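PDB 3NFQ: transcription factor SPN1 from Saccharomyces cerevisiae, which takes part in regulating RNA polymerase II transcription and may act in both the recruitment of TBP and the steps that follow it. Local coordinates for residues K54-V59 / F96-S101; D23-A28 / N75-S80; R82-P87 / K100-A105. All blocks are in the same frame, centred on the assembly; numbering follows the deposited sequence.

Interaction 1: residues K54-V59 / F96-S101; sequences KLLPKV and FEIQKS
Leu56 extends off helix 51-63 with CG trans to the backbone N (chi1 -179°), a setting that carries both of its methyls toward helix 96-107, where Ser101 keeps OG beside its own N and anti to the carbonyl carbon (chi1 -64°). The two delta carbons straddle the base of the serine: CD1 and CD2 of Leu56 each lie 4.0 Å from Ser101 CB, and CD2 comes closer still to Ser101 OG, at 3.8 Å. This hydroxyl gives its proton to Glu97 O within its own helix, and so can lie beside a methyl. The bond from Ser101 OG to Glu97 O spans 2.8 Å and fixes the rotation of the side chain; Ser101 N comes to the same oxygen from the opposite face of the carbonyl plane.

The pairing illustrates how nearly parallel helices meet in the all-helical conserved core of Spn1; segment 96-101 lies in the part matched by the TFIIS N-terminal family. The axes of the two short segments are inclined by just 10° and stand 11.2 Å apart, a gap bridged by the reach of one leucine. The same Leu56 CD2 also touches Ile98 CG1 at 4.2 Å, more loosely. Trp84 of helix 77-85 also packs on Leu56, and Ile98 in turn rests on Lys52 and Val53, a turn earlier in helix 51-63.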
loop_
_atom_site.group_PDB
_atom_site.type_symbol
_atom_site.label_atom_id
_atom_site.label_comp_id
_atom_site.label_asym_id
_atom_site.label_seq_id
_atom_site.Cartn_x
_atom_site.Cartn_y
_atom_site.Cartn_z
ATOM N N LYS A 54 11.005 2.979 -7.381
ATOM C CA LYS A 54 10.941 3.245 -8.799
ATOM C C LYS A 54 9.549 3.143 -9.342
ATOM O O LYS A 54 9.233 3.802 -10.317
ATOM C CB LYS A 54 11.796 2.256 -9.596
ATOM C CG LYS A 54 13.274 2.465 -9.402
ATOM C CD LYS A 54 14.003 1.539 -10.402
ATOM C CE LYS A 54 15.466 1.459 -10.076
ATOM N NZ LYS A 54 16.107 0.272 -10.760
ATOM N N LEU A 55 8.738 2.221 -8.784
ATOM C CA LEU A 55 7.387 2.036 -9.221
ATOM C C LEU A 55 6.419 3.031 -8.549
ATOM O O LEU A 55 5.339 3.248 -9.046
ATOM C CB LEU A 55 6.930 0.601 -8.957
ATOM C CG LEU A 55 5.590 0.085 -9.485
ATOM C CD1 LEU A 55 5.372 0.272 -11.034
ATOM C CD2 LEU A 55 5.460 -1.381 -9.121
ATOM N N LEU A 56 6.796 3.612 -7.431
ATOM C CA LEU A 56 5.854 4.446 -6.652
ATOM C C LEU A 56 5.088 5.538 -7.446
ATOM O O LEU A 56 3.886 5.679 -7.296
ATOM C CB LEU A 56 6.576 4.992 -5.409
ATOM C CG LEU A 56 5.744 5.877 -4.456
ATOM C CD1 LEU A 56 4.600 5.037 -3.773
ATOM C CD2 LEU A 56 6.665 6.521 -3.450
ATOM N N PRO A 57 5.787 6.312 -8.282
ATOM C CA PRO A 57 5.108 7.333 -9.117
ATOM C C PRO A 57 3.912 6.785 -9.904
ATOM O O PRO A 57 2.877 7.428 -9.991
ATOM C CB PRO A 57 6.207 7.780 -10.090
ATOM C CG PRO A 57 7.494 7.582 -9.297
ATOM C CD PRO A 57 7.238 6.281 -8.502
ATOM N N LYS A 58 4.041 5.610 -10.480
ATOM C CA LYS A 58 2.943 4.999 -11.182
ATOM C C LYS A 58 1.831 4.586 -10.258
ATOM O O LYS A 58 0.643 4.754 -10.582
ATOM C CB LYS A 58 3.418 3.785 -11.972
ATOM C CG LYS A 58 2.381 3.300 -12.938
ATOM C CD LYS A 58 2.886 2.033 -13.597
ATOM C CE LYS A 58 2.053 1.625 -14.805
ATOM N NZ LYS A 58 2.781 0.456 -15.478
ATOM N N VAL A 59 2.185 4.060 -9.076
ATOM C CA VAL A 59 1.164 3.634 -8.172
ATOM C C VAL A 59 0.314 4.826 -7.689
ATOM O O VAL A 59 -0.928 4.761 -7.628
ATOM C CB VAL A 59 1.818 2.973 -6.935
ATOM C CG1 VAL A 59 0.821 2.801 -5.838
ATOM C CG2 VAL A 59 2.497 1.637 -7.329
ATOM N N PHE A 96 9.557 6.556 4.959
ATOM C CA PHE A 96 8.599 7.589 5.173
ATOM C C PHE A 96 7.931 7.999 3.859
ATOM O O PHE A 96 6.724 8.236 3.813
ATOM C CB PHE A 96 9.275 8.844 5.771
ATOM C CG PHE A 96 8.297 9.949 6.075
ATOM C CD1 PHE A 96 7.436 9.836 7.146
ATOM C CD2 PHE A 96 8.184 11.077 5.257
ATOM C CE1 PHE A 96 6.527 10.855 7.468
ATOM C CE2 PHE A 96 7.225 12.081 5.552
ATOM C CZ PHE A 96 6.406 11.968 6.680
ATOM N N GLU A 97 8.729 8.132 2.787
ATOM C CA GLU A 97 8.165 8.533 1.507
ATOM C C GLU A 97 7.116 7.581 0.944
ATOM O O GLU A 97 6.105 8.023 0.408
ATOM C CB GLU A 97 9.301 8.665 0.473
ATOM C CG GLU A 97 10.196 9.882 0.799
ATOM C CD GLU A 97 11.128 9.708 2.018
ATOM O OE1 GLU A 97 11.553 8.566 2.338
ATOM O OE2 GLU A 97 11.465 10.750 2.624
ATOM N N ILE A 98 7.336 6.274 1.123
ATOM C CA ILE A 98 6.334 5.279 0.726
ATOM C C ILE A 98 5.077 5.362 1.634
ATOM O O ILE A 98 3.936 5.315 1.157
ATOM C CB ILE A 98 6.936 3.867 0.714
ATOM C CG1 ILE A 98 7.713 3.633 -0.576
ATOM C CG2 ILE A 98 5.748 2.741 0.878
ATOM C CD1 ILE A 98 8.709 2.546 -0.451
ATOM N N GLN A 99 5.286 5.506 2.942
ATOM C CA GLN A 99 4.143 5.596 3.856
ATOM C C GLN A 99 3.300 6.811 3.520
ATOM O O GLN A 99 2.106 6.707 3.349
ATOM C CB GLN A 99 4.594 5.716 5.299
ATOM C CG GLN A 99 5.435 4.536 5.858
ATOM C CD GLN A 99 5.886 4.792 7.283
ATOM O OE1 GLN A 99 5.123 5.308 8.091
ATOM N NE2 GLN A 99 7.117 4.416 7.611
ATOM N N LYS A 100 3.943 7.962 3.406
ATOM C CA LYS A 100 3.210 9.194 3.195
ATOM C C LYS A 100 2.518 9.224 1.827
ATOM O O LYS A 100 1.356 9.649 1.702
ATOM C CB LYS A 100 4.172 10.367 3.314
ATOM C CG LYS A 100 3.385 11.630 3.360
ATOM C CD LYS A 100 4.298 12.841 3.233
ATOM C CE LYS A 100 3.455 14.078 3.531
ATOM N NZ LYS A 100 4.375 15.218 3.762
ATOM N N SER A 101 3.213 8.744 0.799
ATOM C CA SER A 101 2.596 8.716 -0.531
ATOM C C SER A 101 1.413 7.794 -0.588
ATOM O O SER A 101 0.378 8.114 -1.187
ATOM C CB SER A 101 3.580 8.265 -1.605
ATOM O OG SER A 101 4.618 9.233 -1.684
#

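Interaction 2: residues D23-A28 / N75-S80; sequences DEMNIA and NNLLQS
Met25, present as selenomethionine, and Ser80 make the close-packed half of this contact, where helix 10-42 meets the start of helix 77-85. Ser80 CB lies 3.8 Å from Met25 CB, and the selenium passes over the same carbon at equal range. The bend at the end of the chain (chi3 77°) then folds Met25 CE back against Ser80 O, 3.9 Å away. Leu77 meets this chain crosswise, its CD1 4.0 Å from Met25 SE.

The other half is polar and looser, with two ordered waters taking up space between the side chains. Asn26 points its amide across to the serine: ND2 donates to Ser80 OG at 2.8 Å, yet the N-H is bent far off line (125°), which makes the bond weak. Water does much of the remaining joining. One molecule accepts from Asn26 ND2 and donates to Ser80 O; a second donates to Asn26 OD1, accepts from Gln79 NE2 and also bonds Ser80 OG. Both ends of the amide are thus engaged, consistent with its modelled orientation. With an alanine here, the two waters would probably lose their amide partner and Ser80 OG its weak N-H contact.

Ser80 OG is bound as well to Lys22 O, one turn back on the long helix. This is helix-to-helix packing that seats helix 10-42 on the all-helical conserved central domain of Spn1. Behind the apolar half, Leu55 and Val59 of helix 51-63 pack on Met25, while Ile72 of helix 69-74 supports Leu77.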
loop_
_atom_site.group_PDB
_atom_site.type_symbol
_atom_site.label_atom_id
_atom_site.label_comp_id
_atom_site.label_asym_id
_atom_site.label_seq_id
_atom_site.Cartn_x
_atom_site.Cartn_y
_atom_site.Cartn_z
ATOM N N ASP A 23 0.352 -7.090 -9.864
ATOM C CA ASP A 23 1.532 -7.958 -10.037
ATOM C C ASP A 23 2.838 -7.220 -9.992
ATOM O O ASP A 23 3.781 -7.681 -9.381
ATOM C CB ASP A 23 1.494 -8.712 -11.396
ATOM C CG ASP A 23 0.304 -9.693 -11.534
ATOM O OD1 ASP A 23 -0.236 -10.182 -10.515
ATOM O OD2 ASP A 23 -0.058 -10.006 -12.722
ATOM N N GLU A 24 2.949 -6.088 -10.688
ATOM C CA GLU A 24 4.183 -5.353 -10.618
ATOM C C GLU A 24 4.519 -4.908 -9.199
ATOM O O GLU A 24 5.698 -4.835 -8.844
ATOM C CB GLU A 24 4.116 -4.080 -11.450
ATOM C CG GLU A 24 3.980 -4.314 -12.975
ATOM C CD GLU A 24 5.312 -4.705 -13.622
ATOM O OE1 GLU A 24 6.367 -4.266 -13.102
ATOM O OE2 GLU A 24 5.302 -5.448 -14.644
HETATM N N MSE A 25 3.497 -4.498 -8.440
HETATM C CA MSE A 25 3.761 -4.058 -7.059
HETATM C C MSE A 25 4.265 -5.208 -6.242
HETATM O O MSE A 25 5.179 -5.051 -5.408
HETATM C CB MSE A 25 2.470 -3.456 -6.455
HETATM C CG MSE A 25 2.168 -2.147 -7.070
HETATM SE SE MSE A 25 0.536 -1.407 -6.123
HETATM C CE MSE A 25 1.489 -0.821 -4.479
ATOM N N ASN A 26 3.654 -6.385 -6.425
ATOM C CA ASN A 26 4.103 -7.541 -5.641
ATOM C C ASN A 26 5.519 -7.963 -6.017
ATOM O O ASN A 26 6.292 -8.348 -5.154
ATOM C CB ASN A 26 3.172 -8.776 -5.815
ATOM C CG ASN A 26 1.775 -8.524 -5.352
ATOM O OD1 ASN A 26 0.819 -9.250 -5.747
ATOM N ND2 ASN A 26 1.605 -7.493 -4.524
ATOM N N ILE A 27 5.835 -7.911 -7.309
ATOM C CA ILE A 27 7.193 -8.281 -7.763
ATOM C C ILE A 27 8.182 -7.290 -7.178
ATOM O O ILE A 27 9.227 -7.642 -6.669
ATOM C CB ILE A 27 7.290 -8.255 -9.305
ATOM C CG1 ILE A 27 6.559 -9.468 -9.883
ATOM C CG2 ILE A 27 8.787 -8.218 -9.737
ATOM C CD1 ILE A 27 6.114 -9.307 -11.372
ATOM N N ALA A 28 7.853 -6.011 -7.211
ATOM C CA ALA A 28 8.782 -5.036 -6.604
ATOM C C ALA A 28 9.000 -5.250 -5.123
ATOM O O ALA A 28 10.127 -5.137 -4.603
ATOM C CB ALA A 28 8.293 -3.619 -6.865
ATOM N N ASN A 75 -10.742 -5.038 -8.025
ATOM C CA ASN A 75 -9.651 -6.002 -8.268
ATOM C C ASN A 75 -8.650 -6.221 -7.125
ATOM O O ASN A 75 -7.576 -6.772 -7.354
ATOM C CB ASN A 75 -8.922 -5.612 -9.537
ATOM C CG ASN A 75 -9.827 -5.734 -10.742
ATOM O OD1 ASN A 75 -10.409 -4.746 -11.208
ATOM N ND2 ASN A 75 -10.052 -6.961 -11.164
ATOM N N ASN A 76 -8.994 -5.753 -5.922
ATOM C CA ASN A 76 -8.195 -5.958 -4.724
ATOM C C ASN A 76 -6.769 -5.435 -4.881
ATOM O O ASN A 76 -5.821 -6.018 -4.352
ATOM C CB ASN A 76 -8.184 -7.462 -4.354
ATOM C CG ASN A 76 -7.849 -7.728 -2.885
ATOM O OD1 ASN A 76 -7.513 -8.865 -2.514
ATOM N ND2 ASN A 76 -7.968 -6.713 -2.044
ATOM N N LEU A 77 -6.592 -4.331 -5.603
ATOM C CA LEU A 77 -5.305 -3.693 -5.624
ATOM C C LEU A 77 -4.839 -3.275 -4.211
ATOM O O LEU A 77 -3.647 -3.216 -3.920
ATOM C CB LEU A 77 -5.348 -2.488 -6.547
ATOM C CG LEU A 77 -4.017 -1.771 -6.830
ATOM C CD1 LEU A 77 -2.990 -2.656 -7.527
ATOM C CD2 LEU A 77 -4.246 -0.477 -7.664
ATOM N N LEU A 78 -5.773 -3.003 -3.318
ATOM C CA LEU A 78 -5.374 -2.646 -1.932
ATOM C C LEU A 78 -4.564 -3.733 -1.234
ATOM O O LEU A 78 -3.834 -3.491 -0.301
ATOM C CB LEU A 78 -6.606 -2.247 -1.141
ATOM C CG LEU A 78 -7.313 -0.961 -1.530
ATOM C CD1 LEU A 78 -8.485 -0.632 -0.534
ATOM C CD2 LEU A 78 -6.271 0.139 -1.564
ATOM N N GLN A 79 -4.658 -4.956 -1.730
ATOM C CA GLN A 79 -3.812 -6.021 -1.184
ATOM C C GLN A 79 -2.349 -5.717 -1.393
ATOM O O GLN A 79 -1.517 -5.939 -0.534
ATOM C CB GLN A 79 -4.121 -7.360 -1.871
ATOM C CG GLN A 79 -3.583 -8.521 -0.995
ATOM C CD GLN A 79 -3.865 -9.852 -1.646
ATOM O OE1 GLN A 79 -4.428 -10.761 -1.019
ATOM N NE2 GLN A 79 -3.526 -9.953 -2.916
ATOM N N SER A 80 -2.019 -5.317 -2.603
ATOM C CA SER A 80 -0.644 -4.926 -2.908
ATOM C C SER A 80 -0.204 -3.662 -2.161
ATOM O O SER A 80 0.941 -3.575 -1.785
ATOM C CB SER A 80 -0.483 -4.684 -4.396
ATOM O OG SER A 80 -0.647 -5.897 -5.137
HETATM O O HOH W 1 2.797 -5.329 -3.310
HETATM O O HOH W 2 -1.670 -8.592 -4.365
#

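Interaction 3: residues R82-P87 / K100-A105; sequences RIWLEP and KSLFAA
Leu102 drives its CD1 methyl into the angle between Trp84 and Leu85, and these apolar contacts carry most of the meeting of helices 77-85 and 96-107. The methyl lies 3.7 Å from Trp84 CB and 3.8 Å from Leu85 CG, wedged between the base of Trp84 and the branch point of Leu85. Leu102 and Leu85 slide past one another in opposite directions, each with CG beside its own backbone N (chi1 -65° and -76°), and it is this antiparallel overlap that lets the tip of one reach the branch point of the other. Toward Trp84 the leucine runs at about a right angle, its CD1 4.1 Å from ring atom CE3.

Aromatic packing extends the patch. Leu85 meets the Phe103 ring with both methyls: CD1 lies over one face, 4.3 Å above the plane and displaced toward the rim, while CD2 approaches CE1 at 4.2 Å. Tyr128 meets the same phenylalanine edge-to-face, and Leu141, Ala142 and Leu145 of helix 136-149 pack on it too.

This leucine-aromatic packing joins two helices that follow each other in the chain, within a bundle consistent with the TFIIS N-terminal family; both segments lie within the range matched by that family.

The polar interactions lie within segment 82-87 or lead outside the pair. Arg82 and Glu86, a turn apart at the end of helix 77-85, form a salt bridge in which Arg82 NH2 donates to Glu86 OE1 at 3.1 Å, on the syn side, tilted 24° from the carboxylate plane; Arg82 NE adds a weak bond to the same oxygen. Arg82 NH1 binds Ser119 O, and the indole nitrogen of Trp84 is taken by Met25 O.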
loop_
_atom_site.group_PDB
_atom_site.type_symbol
_atom_site.label_atom_id
_atom_site.label_comp_id
_atom_site.label_asym_id
_atom_site.label_seq_id
_atom_site.Cartn_x
_atom_site.Cartn_y
_atom_site.Cartn_z
ATOM N N ARG A 82 -1.319 -2.860 0.751
ATOM C CA ARG A 82 -1.092 -3.337 2.072
ATOM C C ARG A 82 0.245 -4.011 2.197
ATOM O O ARG A 82 0.923 -3.865 3.219
ATOM C CB ARG A 82 -2.187 -4.362 2.377
ATOM C CG ARG A 82 -2.009 -5.030 3.694
ATOM C CD ARG A 82 -2.570 -6.424 3.502
ATOM N NE ARG A 82 -1.517 -7.354 3.443
ATOM C CZ ARG A 82 -1.529 -8.593 2.956
ATOM N NH1 ARG A 82 -2.558 -9.190 2.356
ATOM N NH2 ARG A 82 -0.388 -9.236 3.077
ATOM N N ILE A 83 0.636 -4.783 1.181
ATOM C CA ILE A 83 1.972 -5.448 1.244
ATOM C C ILE A 83 3.126 -4.420 1.306
ATOM O O ILE A 83 4.120 -4.606 2.019
ATOM C CB ILE A 83 2.155 -6.368 0.010
ATOM C CG1 ILE A 83 1.316 -7.625 0.229
ATOM C CG2 ILE A 83 3.625 -6.852 -0.144
ATOM C CD1 ILE A 83 1.075 -8.399 -1.105
ATOM N N TRP A 84 3.013 -3.332 0.536
ATOM C CA TRP A 84 4.003 -2.261 0.681
ATOM C C TRP A 84 4.068 -1.640 2.078
ATOM O O TRP A 84 5.148 -1.326 2.554
ATOM C CB TRP A 84 3.798 -1.167 -0.383
ATOM C CG TRP A 84 4.227 -1.581 -1.728
ATOM C CD1 TRP A 84 4.318 -2.852 -2.218
ATOM C CD2 TRP A 84 4.593 -0.712 -2.787
ATOM N NE1 TRP A 84 4.694 -2.822 -3.537
ATOM C CE2 TRP A 84 4.897 -1.521 -3.903
ATOM C CE3 TRP A 84 4.720 0.673 -2.901
ATOM C CZ2 TRP A 84 5.315 -1.009 -5.092
ATOM C CZ3 TRP A 84 5.119 1.206 -4.125
ATOM C CH2 TRP A 84 5.414 0.379 -5.201
ATOM N N LEU A 85 2.931 -1.509 2.767
ATOM C CA LEU A 85 2.887 -0.779 4.046
ATOM C C LEU A 85 3.223 -1.688 5.214
ATOM O O LEU A 85 3.656 -1.219 6.264
ATOM C CB LEU A 85 1.455 -0.239 4.237
ATOM C CG LEU A 85 1.134 1.007 3.359
ATOM C CD1 LEU A 85 -0.345 1.371 3.457
ATOM C CD2 LEU A 85 2.036 2.163 3.768
ATOM N N GLU A 86 2.972 -2.977 5.053
ATOM C CA GLU A 86 3.017 -3.844 6.233
ATOM C C GLU A 86 4.399 -3.962 6.836
ATOM O O GLU A 86 5.428 -3.939 6.124
ATOM C CB GLU A 86 2.422 -5.243 5.914
ATOM C CG GLU A 86 3.336 -6.198 5.265
ATOM C CD GLU A 86 2.614 -7.433 4.667
ATOM O OE1 GLU A 86 1.468 -7.697 5.041
ATOM O OE2 GLU A 86 3.214 -8.138 3.823
ATOM N N PRO A 87 4.448 -4.096 8.171
ATOM C CA PRO A 87 5.721 -4.215 8.840
ATOM C C PRO A 87 6.335 -5.554 8.564
ATOM O O PRO A 87 5.624 -6.554 8.364
ATOM C CB PRO A 87 5.375 -4.101 10.345
ATOM C CG PRO A 87 3.960 -4.384 10.428
ATOM C CD PRO A 87 3.316 -4.011 9.114
ATOM N N LYS A 100 3.943 7.962 3.406
ATOM C CA LYS A 100 3.210 9.194 3.195
ATOM C C LYS A 100 2.518 9.224 1.827
ATOM O O LYS A 100 1.356 9.649 1.702
ATOM C CB LYS A 100 4.172 10.367 3.314
ATOM C CG LYS A 100 3.385 11.630 3.360
ATOM C CD LYS A 100 4.298 12.841 3.233
ATOM C CE LYS A 100 3.455 14.078 3.531
ATOM N NZ LYS A 100 4.375 15.218 3.762
ATOM N N SER A 101 3.213 8.744 0.799
ATOM C CA SER A 101 2.596 8.716 -0.531
ATOM C C SER A 101 1.413 7.794 -0.588
ATOM O O SER A 101 0.378 8.114 -1.187
ATOM C CB SER A 101 3.580 8.265 -1.605
ATOM O OG SER A 101 4.618 9.233 -1.684
ATOM N N LEU A 102 1.569 6.599 -0.029
ATOM C CA LEU A 102 0.415 5.677 -0.039
ATOM C C LEU A 102 -0.761 6.132 0.808
ATOM O O LEU A 102 -1.939 6.016 0.396
ATOM C CB LEU A 102 0.850 4.257 0.337
ATOM C CG LEU A 102 1.799 3.566 -0.653
ATOM C CD1 LEU A 102 2.140 2.143 -0.122
ATOM C CD2 LEU A 102 1.182 3.459 -1.999
ATOM N N PHE A 103 -0.483 6.668 1.991
ATOM C CA PHE A 103 -1.571 7.120 2.833
ATOM C C PHE A 103 -2.260 8.347 2.202
ATOM O O PHE A 103 -3.456 8.496 2.271
ATOM C CB PHE A 103 -1.073 7.398 4.274
ATOM C CG PHE A 103 -1.186 6.194 5.197
ATOM C CD1 PHE A 103 -0.044 5.529 5.638
ATOM C CD2 PHE A 103 -2.429 5.775 5.646
ATOM C CE1 PHE A 103 -0.157 4.411 6.529
ATOM C CE2 PHE A 103 -2.529 4.667 6.527
ATOM C CZ PHE A 103 -1.407 4.008 6.946
ATOM N N ALA A 104 -1.524 9.208 1.522
ATOM C CA ALA A 104 -2.196 10.326 0.883
ATOM C C ALA A 104 -3.107 9.856 -0.245
ATOM O O ALA A 104 -4.225 10.369 -0.440
ATOM C CB ALA A 104 -1.135 11.374 0.345
ATOM N N ALA A 105 -2.647 8.865 -1.009
ATOM C CA ALA A 105 -3.471 8.274 -2.049
ATOM C C ALA A 105 -4.680 7.547 -1.493
ATOM O O ALA A 105 -5.746 7.648 -2.077
ATOM C CB ALA A 105 -2.608 7.331 -2.942
#

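Overall arrangement
Trp84 touches all three contacts. It belongs to interaction 3, yet its NE1 lies 2.9 Å from Met25 O of interaction 2, a probable hydrogen bond, and its CZ3 is 3.9 Å from Leu56 CD1 of interaction 1. Val59 packs beside it, with CG2 3.8 Å from both Trp84 CH2 and Met25 CG. Interactions 1 and 3, whose centres are about 8 Å apart, share Lys100 and Ser101 and use successive turns of helix 96-107. The centre of interaction 2 sits about 13 Å from that of interaction 1 and about 12 Å from that of interaction 3, and this contact ties the long helix 10-42 onto the same apolar interior.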